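CrtC domain-containing protein (Fusarium vanettenii 77-13-4, PDB 7A0Q) is a fungal kievitone hydratase, a lyase that probably detoxifies the plant phytoalexin kievitone by adding water to its prenyl side chain. Local coordinates at residues S58-S63 with H202-R207; A153-V158 with G177-K182; E230-A235 with T251-N256. All coordinates share one frame; numbering follows the deposited sequence.

Interaction 1: S58-S63 with H202-R207; sequences SWWSSS and HTWYDR. With IMD (imidazole), chain F.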
loop_
_atom_site.group_PDB
_atom_site.type_symbol
_atom_site.label_atom_id
_atom_site.label_comp_id
_atom_site.label_asym_id
_atom_site.label_seq_id
_atom_site.Cartn_x
_atom_site.Cartn_y
_atom_site.Cartn_z
ATOM N N SER A 58 -10.076 -5.987 0.597
ATOM C CA SER A 58 -8.637 -6.057 0.776
ATOM C C SER A 58 -8.212 -5.173 1.944
ATOM O O SER A 58 -8.726 -4.068 2.113
ATOM C CB SER A 58 -7.941 -5.629 -0.530
ATOM O OG SER A 58 -6.554 -5.396 -0.360
ATOM N N TRP A 59 -7.274 -5.682 2.750
ATOM C CA TRP A 59 -6.705 -4.978 3.899
ATOM C C TRP A 59 -5.188 -5.049 3.746
ATOM O O TRP A 59 -4.651 -6.135 3.513
ATOM C CB TRP A 59 -7.156 -5.617 5.225
ATOM C CG TRP A 59 -8.647 -5.594 5.508
ATOM C CD1 TRP A 59 -9.310 -4.713 6.306
ATOM C CD2 TRP A 59 -9.646 -6.518 5.023
ATOM N NE1 TRP A 59 -10.655 -5.019 6.346
ATOM C CE2 TRP A 59 -10.882 -6.118 5.560
ATOM C CE3 TRP A 59 -9.609 -7.629 4.168
ATOM C CZ2 TRP A 59 -12.078 -6.796 5.283
ATOM C CZ3 TRP A 59 -10.795 -8.310 3.900
ATOM C CH2 TRP A 59 -12.012 -7.888 4.456
ATOM N N TRP A 60 -4.496 -3.913 3.863
ATOM C CA TRP A 60 -3.118 -3.826 3.386
ATOM C C TRP A 60 -2.330 -2.822 4.215
ATOM O O TRP A 60 -2.849 -1.762 4.566
ATOM C CB TRP A 60 -3.153 -3.416 1.908
ATOM C CG TRP A 60 -1.897 -3.380 1.121
ATOM C CD1 TRP A 60 -1.497 -4.297 0.190
ATOM C CD2 TRP A 60 -0.921 -2.326 1.090
ATOM N NE1 TRP A 60 -0.324 -3.901 -0.396
ATOM C CE2 TRP A 60 0.054 -2.692 0.134
ATOM C CE3 TRP A 60 -0.776 -1.117 1.777
ATOM C CZ2 TRP A 60 1.171 -1.902 -0.141
ATOM C CZ3 TRP A 60 0.335 -0.318 1.492
ATOM C CH2 TRP A 60 1.292 -0.719 0.543
ATOM N N SER A 61 -1.080 -3.160 4.532
ATOM C CA SER A 61 -0.231 -2.224 5.259
ATOM C C SER A 61 1.202 -2.309 4.764
ATOM O O SER A 61 1.713 -3.394 4.464
ATOM C CB SER A 61 -0.271 -2.459 6.790
ATOM O OG SER A 61 0.236 -3.731 7.187
ATOM N N SER A 62 1.836 -1.144 4.659
ATOM C CA SER A 62 3.278 -1.049 4.431
ATOM C C SER A 62 3.893 -0.201 5.539
ATOM O O SER A 62 3.580 0.987 5.669
ATOM C CB SER A 62 3.571 -0.495 3.036
ATOM O OG SER A 62 3.149 0.855 2.902
ATOM N N SER A 63 4.731 -0.824 6.362
ATOM C CA SER A 63 5.348 -0.141 7.492
ATOM C C SER A 63 6.778 0.228 7.145
ATOM O O SER A 63 7.562 -0.634 6.735
ATOM C CB SER A 63 5.324 -1.016 8.746
ATOM O OG SER A 63 3.996 -1.301 9.145
ATOM N N HIS A 202 6.573 4.771 10.418
ATOM C CA HIS A 202 5.162 5.037 10.152
ATOM C C HIS A 202 4.618 3.933 9.266
ATOM O O HIS A 202 5.371 3.222 8.607
ATOM C CB HIS A 202 4.925 6.406 9.497
ATOM C CG HIS A 202 5.508 6.533 8.121
ATOM N ND1 HIS A 202 4.751 6.430 6.967
ATOM C CD2 HIS A 202 6.781 6.761 7.715
ATOM C CE1 HIS A 202 5.536 6.593 5.915
ATOM N NE2 HIS A 202 6.772 6.790 6.341
ATOM N N THR A 203 3.297 3.802 9.262
ATOM C CA THR A 203 2.636 2.776 8.465
ATOM C C THR A 203 1.602 3.437 7.571
ATOM O O THR A 203 0.824 4.275 8.034
ATOM C CB THR A 203 1.966 1.718 9.361
ATOM O OG1 THR A 203 2.976 1.015 10.090
ATOM C CG2 THR A 203 1.162 0.701 8.537
ATOM N N TRP A 204 1.598 3.062 6.294
ATOM C CA TRP A 204 0.507 3.394 5.392
ATOM C C TRP A 204 -0.416 2.187 5.398
ATOM O O TRP A 204 -0.022 1.095 4.973
ATOM C CB TRP A 204 1.012 3.690 3.984
ATOM C CG TRP A 204 -0.087 4.030 2.980
ATOM C CD1 TRP A 204 -1.168 3.256 2.624
ATOM C CD2 TRP A 204 -0.182 5.229 2.205
ATOM N NE1 TRP A 204 -1.922 3.907 1.665
ATOM C CE2 TRP A 204 -1.336 5.119 1.395
ATOM C CE3 TRP A 204 0.605 6.382 2.109
ATOM C CZ2 TRP A 204 -1.718 6.123 0.502
ATOM C CZ3 TRP A 204 0.227 7.375 1.209
ATOM C CH2 TRP A 204 -0.929 7.243 0.431
ATOM N N TYR A 205 -1.621 2.381 5.914
ATOM C CA TYR A 205 -2.663 1.370 5.890
ATOM C C TYR A 205 -3.622 1.708 4.753
ATOM O O TYR A 205 -4.111 2.838 4.663
ATOM C CB TYR A 205 -3.386 1.335 7.238
ATOM C CG TYR A 205 -4.611 0.457 7.240
ATOM C CD1 TYR A 205 -4.488 -0.921 7.444
ATOM C CD2 TYR A 205 -5.884 0.996 7.064
ATOM C CE1 TYR A 205 -5.599 -1.739 7.449
ATOM C CE2 TYR A 205 -7.010 0.178 7.060
ATOM C CZ TYR A 205 -6.855 -1.179 7.263
ATOM O OH TYR A 205 -7.972 -1.981 7.276
ATOM N N ASP A 206 -3.871 0.744 3.872
ATOM C CA ASP A 206 -4.745 0.973 2.727
ATOM C C ASP A 206 -5.900 -0.017 2.758
ATOM O O ASP A 206 -5.687 -1.232 2.845
ATOM C CB ASP A 206 -3.990 0.854 1.395
ATOM C CG ASP A 206 -4.549 1.776 0.343
ATOM O OD1 ASP A 206 -4.300 2.994 0.428
ATOM O OD2 ASP A 206 -5.251 1.278 -0.556
ATOM N N ARG A 207 -7.116 0.505 2.678
ATOM C CA ARG A 207 -8.335 -0.296 2.738
ATOM C C ARG A 207 -9.090 -0.145 1.430
ATOM O O ARG A 207 -9.365 0.979 1.005
ATOM C CB ARG A 207 -9.201 0.174 3.910
ATOM C CG ARG A 207 -10.552 -0.458 3.971
ATOM C CD ARG A 207 -10.494 -1.906 4.407
ATOM N NE ARG A 207 -11.858 -2.436 4.512
ATOM C CZ ARG A 207 -12.316 -3.489 3.834
ATOM N NH1 ARG A 207 -11.518 -4.162 2.991
ATOM N NH2 ARG A 207 -13.572 -3.881 4.014
HETATM N N1 IMD F . -2.823 -1.531 -3.813
HETATM C C2 IMD F . -3.530 -0.399 -3.593
HETATM N N3 IMD F . -3.553 -0.170 -2.255
HETATM C C4 IMD F . -2.859 -1.145 -1.644
HETATM C C5 IMD F . -2.396 -2.003 -2.623
HETATM O O HOH W 1 -6.324 -2.895 0.464
#

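Interaction 2: A153-V158 with G177-K182; sequences ATTGAV and GLPSAK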
loop_
_atom_site.group_PDB
_atom_site.type_symbol
_atom_site.label_atom_id
_atom_site.label_comp_id
_atom_site.label_asym_id
_atom_site.label_seq_id
_atom_site.Cartn_x
_atom_site.Cartn_y
_atom_site.Cartn_z
ATOM N N ALA A 153 -4.081 5.351 13.696
ATOM C CA ALA A 153 -4.319 6.166 12.503
ATOM C C ALA A 153 -4.308 7.663 12.826
ATOM O O ALA A 153 -5.251 8.402 12.542
ATOM C CB ALA A 153 -5.629 5.755 11.848
ATOM N N THR A 154 -3.181 8.103 13.390
ATOM C CA THR A 154 -2.904 9.497 13.717
ATOM C C THR A 154 -2.532 10.311 12.479
ATOM O O THR A 154 -1.553 11.058 12.494
ATOM C CB THR A 154 -1.760 9.540 14.738
ATOM O OG1 THR A 154 -0.559 9.057 14.104
ATOM C CG2 THR A 154 -2.088 8.678 15.932
ATOM N N THR A 155 -3.307 10.175 11.400
ATOM C CA THR A 155 -2.852 10.618 10.089
ATOM C C THR A 155 -4.073 10.905 9.217
ATOM O O THR A 155 -5.043 10.140 9.226
ATOM C CB THR A 155 -1.935 9.552 9.461
ATOM O OG1 THR A 155 -1.401 10.022 8.217
ATOM C CG2 THR A 155 -2.674 8.205 9.264
ATOM N N GLY A 156 -4.027 12.023 8.493
ATOM C CA GLY A 156 -5.163 12.423 7.666
ATOM C C GLY A 156 -5.374 11.477 6.487
ATOM O O GLY A 156 -4.432 11.148 5.757
ATOM N N ALA A 157 -6.618 11.031 6.296
ATOM C CA ALA A 157 -6.896 10.022 5.280
ATOM C C ALA A 157 -6.726 10.570 3.867
ATOM O O ALA A 157 -6.981 11.750 3.594
ATOM C CB ALA A 157 -8.320 9.473 5.425
ATOM N N VAL A 158 -6.264 9.689 2.975
ATOM C CA VAL A 158 -6.284 9.903 1.527
ATOM C C VAL A 158 -7.572 9.264 1.029
ATOM O O VAL A 158 -7.712 8.039 1.063
ATOM C CB VAL A 158 -5.067 9.261 0.844
ATOM C CG1 VAL A 158 -5.136 9.424 -0.680
ATOM C CG2 VAL A 158 -3.755 9.817 1.414
ATOM N N GLY A 177 -6.533 5.555 2.184
ATOM C CA GLY A 177 -5.206 5.316 2.729
ATOM C C GLY A 177 -5.023 6.133 3.992
ATOM O O GLY A 177 -5.475 7.276 4.070
ATOM N N LEU A 178 -4.367 5.535 4.984
ATOM C CA LEU A 178 -3.965 6.244 6.193
ATOM C C LEU A 178 -2.446 6.301 6.143
ATOM O O LEU A 178 -1.782 5.300 6.447
ATOM C CB LEU A 178 -4.447 5.504 7.446
ATOM C CG LEU A 178 -5.947 5.198 7.443
ATOM C CD1 LEU A 178 -6.387 4.370 8.652
ATOM C CD2 LEU A 178 -6.764 6.481 7.321
ATOM N N PRO A 179 -1.843 7.429 5.726
ATOM C CA PRO A 179 -0.463 7.376 5.198
ATOM C C PRO A 179 0.670 7.260 6.208
ATOM O O PRO A 179 1.684 6.619 5.911
ATOM C CB PRO A 179 -0.327 8.696 4.423
ATOM C CG PRO A 179 -1.690 9.229 4.301
ATOM C CD PRO A 179 -2.492 8.719 5.444
ATOM N N SER A 180 0.515 7.851 7.391
ATOM C CA SER A 180 1.635 8.015 8.317
ATOM C C SER A 180 1.215 7.677 9.741
ATOM O O SER A 180 1.422 8.453 10.678
ATOM C CB SER A 180 2.179 9.440 8.233
ATOM O OG SER A 180 2.761 9.667 6.966
ATOM N N ALA A 181 0.635 6.491 9.913
ATOM C CA ALA A 181 0.144 6.069 11.218
ATOM C C ALA A 181 1.293 5.777 12.177
ATOM O O ALA A 181 2.297 5.167 11.801
ATOM C CB ALA A 181 -0.720 4.808 11.072
ATOM N N LYS A 182 1.133 6.216 13.424
ATOM C CA LYS A 182 2.080 5.853 14.477
ATOM C C LYS A 182 2.168 4.338 14.603
ATOM O O LYS A 182 1.148 3.649 14.650
ATOM C CB LYS A 182 1.645 6.483 15.804
ATOM C CG LYS A 182 2.606 6.236 16.957
ATOM C CD LYS A 182 2.110 6.916 18.230
ATOM C CE LYS A 182 3.002 6.523 19.411
ATOM N NZ LYS A 182 2.527 7.094 20.704
#

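Interaction 3: E230-A235 with T251-N256; sequences EYKISA and TIRGAN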
loop_
_atom_site.group_PDB
_atom_site.type_symbol
_atom_site.label_atom_id
_atom_site.label_comp_id
_atom_site.label_asym_id
_atom_site.label_seq_id
_atom_site.Cartn_x
_atom_site.Cartn_y
_atom_site.Cartn_z
ATOM N N GLU A 230 3.531 17.897 3.524
ATOM C CA GLU A 230 2.392 17.089 3.939
ATOM C C GLU A 230 1.748 16.336 2.777
ATOM O O GLU A 230 0.678 15.748 2.957
ATOM C CB GLU A 230 1.346 17.966 4.618
ATOM C CG GLU A 230 1.820 18.541 5.937
ATOM C CD GLU A 230 0.705 19.199 6.709
ATOM O OE1 GLU A 230 0.937 20.291 7.272
ATOM O OE2 GLU A 230 -0.406 18.623 6.754
ATOM N N TYR A 231 2.374 16.326 1.602
ATOM C CA TYR A 231 1.786 15.664 0.444
ATOM C C TYR A 231 1.871 14.146 0.561
ATOM O O TYR A 231 2.950 13.582 0.765
ATOM C CB TYR A 231 2.505 16.112 -0.831
ATOM C CG TYR A 231 2.235 17.541 -1.239
ATOM C CD1 TYR A 231 0.934 18.000 -1.422
ATOM C CD2 TYR A 231 3.284 18.432 -1.449
ATOM C CE1 TYR A 231 0.680 19.312 -1.808
ATOM C CE2 TYR A 231 3.035 19.747 -1.833
ATOM C CZ TYR A 231 1.734 20.175 -2.016
ATOM O OH TYR A 231 1.482 21.483 -2.403
ATOM N N LYS A 232 0.731 13.479 0.392
ATOM C CA LYS A 232 0.678 12.024 0.323
ATOM C C LYS A 232 -0.036 11.666 -0.968
ATOM O O LYS A 232 -1.147 12.148 -1.219
ATOM C CB LYS A 232 -0.051 11.424 1.536
ATOM C CG LYS A 232 0.522 11.842 2.897
ATOM C CD LYS A 232 1.982 11.389 3.035
ATOM C CE LYS A 232 2.572 11.806 4.368
ATOM N NZ LYS A 232 4.044 11.506 4.445
ATOM N N ILE A 233 0.599 10.840 -1.791
ATOM C CA ILE A 233 0.137 10.595 -3.153
ATOM C C ILE A 233 -0.251 9.132 -3.304
ATOM O O ILE A 233 0.541 8.237 -2.990
ATOM C CB ILE A 233 1.211 10.961 -4.185
ATOM C CG1 ILE A 233 1.641 12.409 -3.981
ATOM C CG2 ILE A 233 0.685 10.712 -5.610
ATOM C CD1 ILE A 233 2.781 12.822 -4.872
ATOM N N SER A 234 -1.448 8.899 -3.844
ATOM C CA SER A 234 -1.942 7.560 -4.159
ATOM C C SER A 234 -2.352 7.580 -5.627
ATOM O O SER A 234 -3.335 8.228 -5.983
ATOM C CB SER A 234 -3.118 7.200 -3.248
ATOM O OG SER A 234 -3.727 5.973 -3.595
ATOM N N ALA A 235 -1.572 6.920 -6.489
ATOM C CA ALA A 235 -1.705 7.093 -7.934
ATOM C C ALA A 235 -1.969 5.758 -8.610
ATOM O O ALA A 235 -1.257 4.780 -8.360
ATOM C CB ALA A 235 -0.438 7.727 -8.526
ATOM N N THR A 251 -4.523 10.819 -6.606
ATOM C CA THR A 251 -5.170 11.523 -5.508
ATOM C C THR A 251 -4.068 11.967 -4.559
ATOM O O THR A 251 -3.266 11.149 -4.104
ATOM C CB THR A 251 -6.182 10.646 -4.768
ATOM O OG1 THR A 251 -7.138 10.099 -5.693
ATOM C CG2 THR A 251 -6.911 11.483 -3.715
ATOM N N ILE A 252 -3.999 13.260 -4.305
ATOM C CA ILE A 252 -2.961 13.813 -3.452
ATOM C C ILE A 252 -3.634 14.471 -2.265
ATOM O O ILE A 252 -4.432 15.396 -2.435
ATOM C CB ILE A 252 -2.082 14.821 -4.205
ATOM C CG1 ILE A 252 -1.481 14.164 -5.453
ATOM C CG2 ILE A 252 -1.022 15.385 -3.237
ATOM C CD1 ILE A 252 -0.573 15.084 -6.266
ATOM N N ARG A 253 -3.320 13.988 -1.063
ATOM C CA ARG A 253 -3.754 14.650 0.152
ATOM C C ARG A 253 -2.662 15.620 0.570
ATOM O O ARG A 253 -1.502 15.226 0.698
ATOM C CB ARG A 253 -4.024 13.635 1.263
ATOM C CG ARG A 253 -4.603 14.258 2.527
ATOM C CD ARG A 253 -3.932 13.662 3.778
ATOM N NE ARG A 253 -2.590 14.205 3.993
ATOM C CZ ARG A 253 -1.765 13.809 4.965
ATOM N NH1 ARG A 253 -2.119 12.845 5.816
ATOM N NH2 ARG A 253 -0.571 14.375 5.088
ATOM N N GLY A 254 -3.029 16.879 0.747
ATOM C CA GLY A 254 -2.113 17.883 1.239
ATOM C C GLY A 254 -2.359 18.208 2.698
ATOM O O GLY A 254 -2.739 17.345 3.502
ATOM N N ALA A 255 -2.117 19.469 3.047
ATOM C CA ALA A 255 -2.419 19.973 4.374
ATOM C C ALA A 255 -3.900 20.316 4.490
ATOM O O ALA A 255 -4.583 20.567 3.496
ATOM C CB ALA A 255 -1.568 21.211 4.677
ATOM N N ASN A 256 -4.395 20.327 5.730
ATOM C CA ASN A 256 -5.729 20.847 6.037
ATOM C C ASN A 256 -6.828 20.126 5.250
ATOM O O ASN A 256 -7.832 20.733 4.872
ATOM C CB ASN A 256 -5.781 22.360 5.794
ATOM C CG ASN A 256 -4.716 23.111 6.592
ATOM O OD1 ASN A 256 -4.743 23.114 7.822
ATOM N ND2 ASN A 256 -3.777 23.742 5.894
HETATM O O HOH W 2 -5.980 7.808 -6.418
#

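Interaction 1: S58-S63 with H202-R207
Arg-207 lays its guanidinium flat on the indole of Trp-59, with centres 3.8 Å apart and planes only 8° from parallel. This is a stack with an off-centre cation-pi component over the five-membered ring. NH1 of Arg-207 hangs over the middle of the indole, 3.3 Å from Trp-59 CE2; the bend at chi2 (73°) turns CD toward the ring. A long, flat, cationic side chain suits this place because it can cover an aromatic face and still donate from its rim. The same NH1 binds Ser-58 O at 2.9 Å; the oxygen lies in the guanidinium plane, whereas the nitrogen stands above the carbonyl plane. Tyr-205 arrives at the indole edge, its OH in the ring plane and 3.2 Å from Trp-59 CD1. Gln-51 grips both aromatic residues, through side-chain OE1 to Tyr-205 OH and the backbone O to Trp-59 NE1.

Backbone bonds join the antiparallel strands: Ser-62 and Trp-204 exchange a pair, and Asp-206 N donates to Trp-60 O. Beyond them a hydroxyl bond links Ser-63 OG to Thr-203 OG1 at 2.7 Å, small polar side chains fitting this close non-hydrogen-bonded pair.

On the side of the sheet that carries Trp-60, Trp-204 NE1 donates to Asp-206 OD1 at 2.8 Å in a nearly straight bond (177°), which steadies the carboxylate. Asp-206 OD2 accepts a hydrogen bond from N3 of an imidazole, probably from the crystallisation liquor, at 2.8 Å. Imidazole C4 lies over one face of the Trp-60 indole, and the imidazole is also hydrogen-bonded to Glu-340 OE2. Carboxylate and indole face thus hold a small planar molecule; no substrate is bound.

Strand 72-81 flanks strand 58-66, strand 171-189 flanks strand 202-210, and Trp-60, Trp-204 and Asp-206 pack on strand 218-225 of the second lipocalin-like domain.

Interaction 2: A153-V158 with G177-K182
Thr-155 reaches across to Ser-180, whose backbone N donates to Thr-155 OG1 at 3.0 Å with a bent N-H...O angle of 141°. With OG1 anti to the backbone N (chi1 -176°), the hydroxyl meets the corner of the strand while CG2 turns to Leu-178. Threonine suits the place because one branch is polar and the other apolar. The hydroxyl is also hydrogen-bonded to Glu-31 OE1, so two partners hold it. Thr-154 makes a lesser contribution: Lys-182 N gives its OG1 a weak bond of 3.4 Å, and Glu-31 O is the stronger partner of that hydroxyl. At the other end, Val-158 and Gly-177 form a hydrogen-bonded antiparallel pair, Val-158 N to Gly-177 O at 2.8 Å and Gly-177 N to Val-158 O at 3.0 Å.

Residues 153-157 link strands 145-152 and 158-168 in the CrtC N-terminal lipocalin domain. Both of these strands pair with the long strand 171-189, which turns a corner at Ser-180, and the link runs beside that corner. An inverse gamma turn centred on Thr-154, closed by a weak bond from Thr-155 N to Ala-153 O, bends the link early.

The apolar contacts centre on Leu-178, whose two methyls part to meet different alanines: CD1 touches Ala-153 CB at 3.6 Å, and CD2 touches Ala-157 CB at 3.9 Å. The small alanine side chains let the link lie close to the leucine. The ring of Pro-179 meets Val-158, CG to CG2 at 3.6 Å, and its CD lies 3.1 Å from Gly-156 O. That carbonyl oxygen accepts a hydrogen bond from Arg-253 NH1 of strand 245-253, while Val-158 and Pro-179 both pack on the side chains of Arg-253 and Lys-232.

Interaction 3: E230-A235 with T251-N256
Lys-232 and Arg-253 face each other as a hydrogen-bonded pair in an antiparallel beta hairpin, strands 232-240 and 245-253 of the eight-stranded lipocalin-like barrel. Their side chains run side by side, and Lys-232 CG lies over one face of the guanidinium, 3.5 Å from Arg-253 NH2. The aliphatic part of the lysine thus lies against the flat group, toward its rim, while the lysine amine continues past it. Arg-253 NH2 donates to Glu-230 O at 2.8 Å with an N-H...O angle of 153°, gripping the backbone at Glu-230. The arginine bends at chi2 and again at chi3 (76°), the latter placing NE on the way back toward the opposite chain.

Ser-234 and Thr-251 form the next hydrogen-bonded pair. Between the two pairs, on the other face, Ile-233 and Ile-252 lie alongside each other, CG1 to CG1 at 3.9 Å; branched apolar chains suit this side, where Phe-294 packs on both. Ile-252 CG2 also meets Tyr-231 CD1 at 3.7 Å, and the tyrosine ring in turn packs edge-to-face with Phe-294.

At the open end, the Glu-230 carboxylate rests on Ala-255, its OE2 3.5 Å from the alanine CB. Although OE2 is 4.6 Å from Arg-253 NH2, it lies well out of the guanidinium plane, so the attraction is at most electrostatic.

A second shell sets these groups in place. Glu-31 forms a salt bridge with Arg-253 NH2, and its negative charge probably eases the nearness of the two cationic side chains; Lys-232 NZ is hydrogen-bonded to His-225 ND1. Ser-234 OG is held by Asn-160 and Trp-221, and Thr-251 OG1 takes a bond from Gly-161 N. The same threonine OG1 donates to a water 2.7 Å away, which passes a hydrogen bond of 2.7 Å on to Ser-234 O.

In the fold
Along the chain, interaction 1 brackets interaction 2, whose segments both fall between residues 63 and 202, and interaction 3 follows. Interactions 1 and 2 have centres about 9 Å apart and share neighbouring strands 202-210 and 171-189, joined by probable backbone hydrogen bonds from Leu-178 N and Ala-181 N. Interaction 3 belongs to the second, barrel-forming lipocalin-like domain; its centre is about 11 Å from that of interaction 2 and about 16 Å from that of interaction 1. Trp-204 reaches the barrel from interaction 1, while Pro-179 and the Gly-156 carbonyl reach it from interaction 2. The three contacts therefore lie at the junction of the two lipocalin-like domains and probably help to set their relative placement.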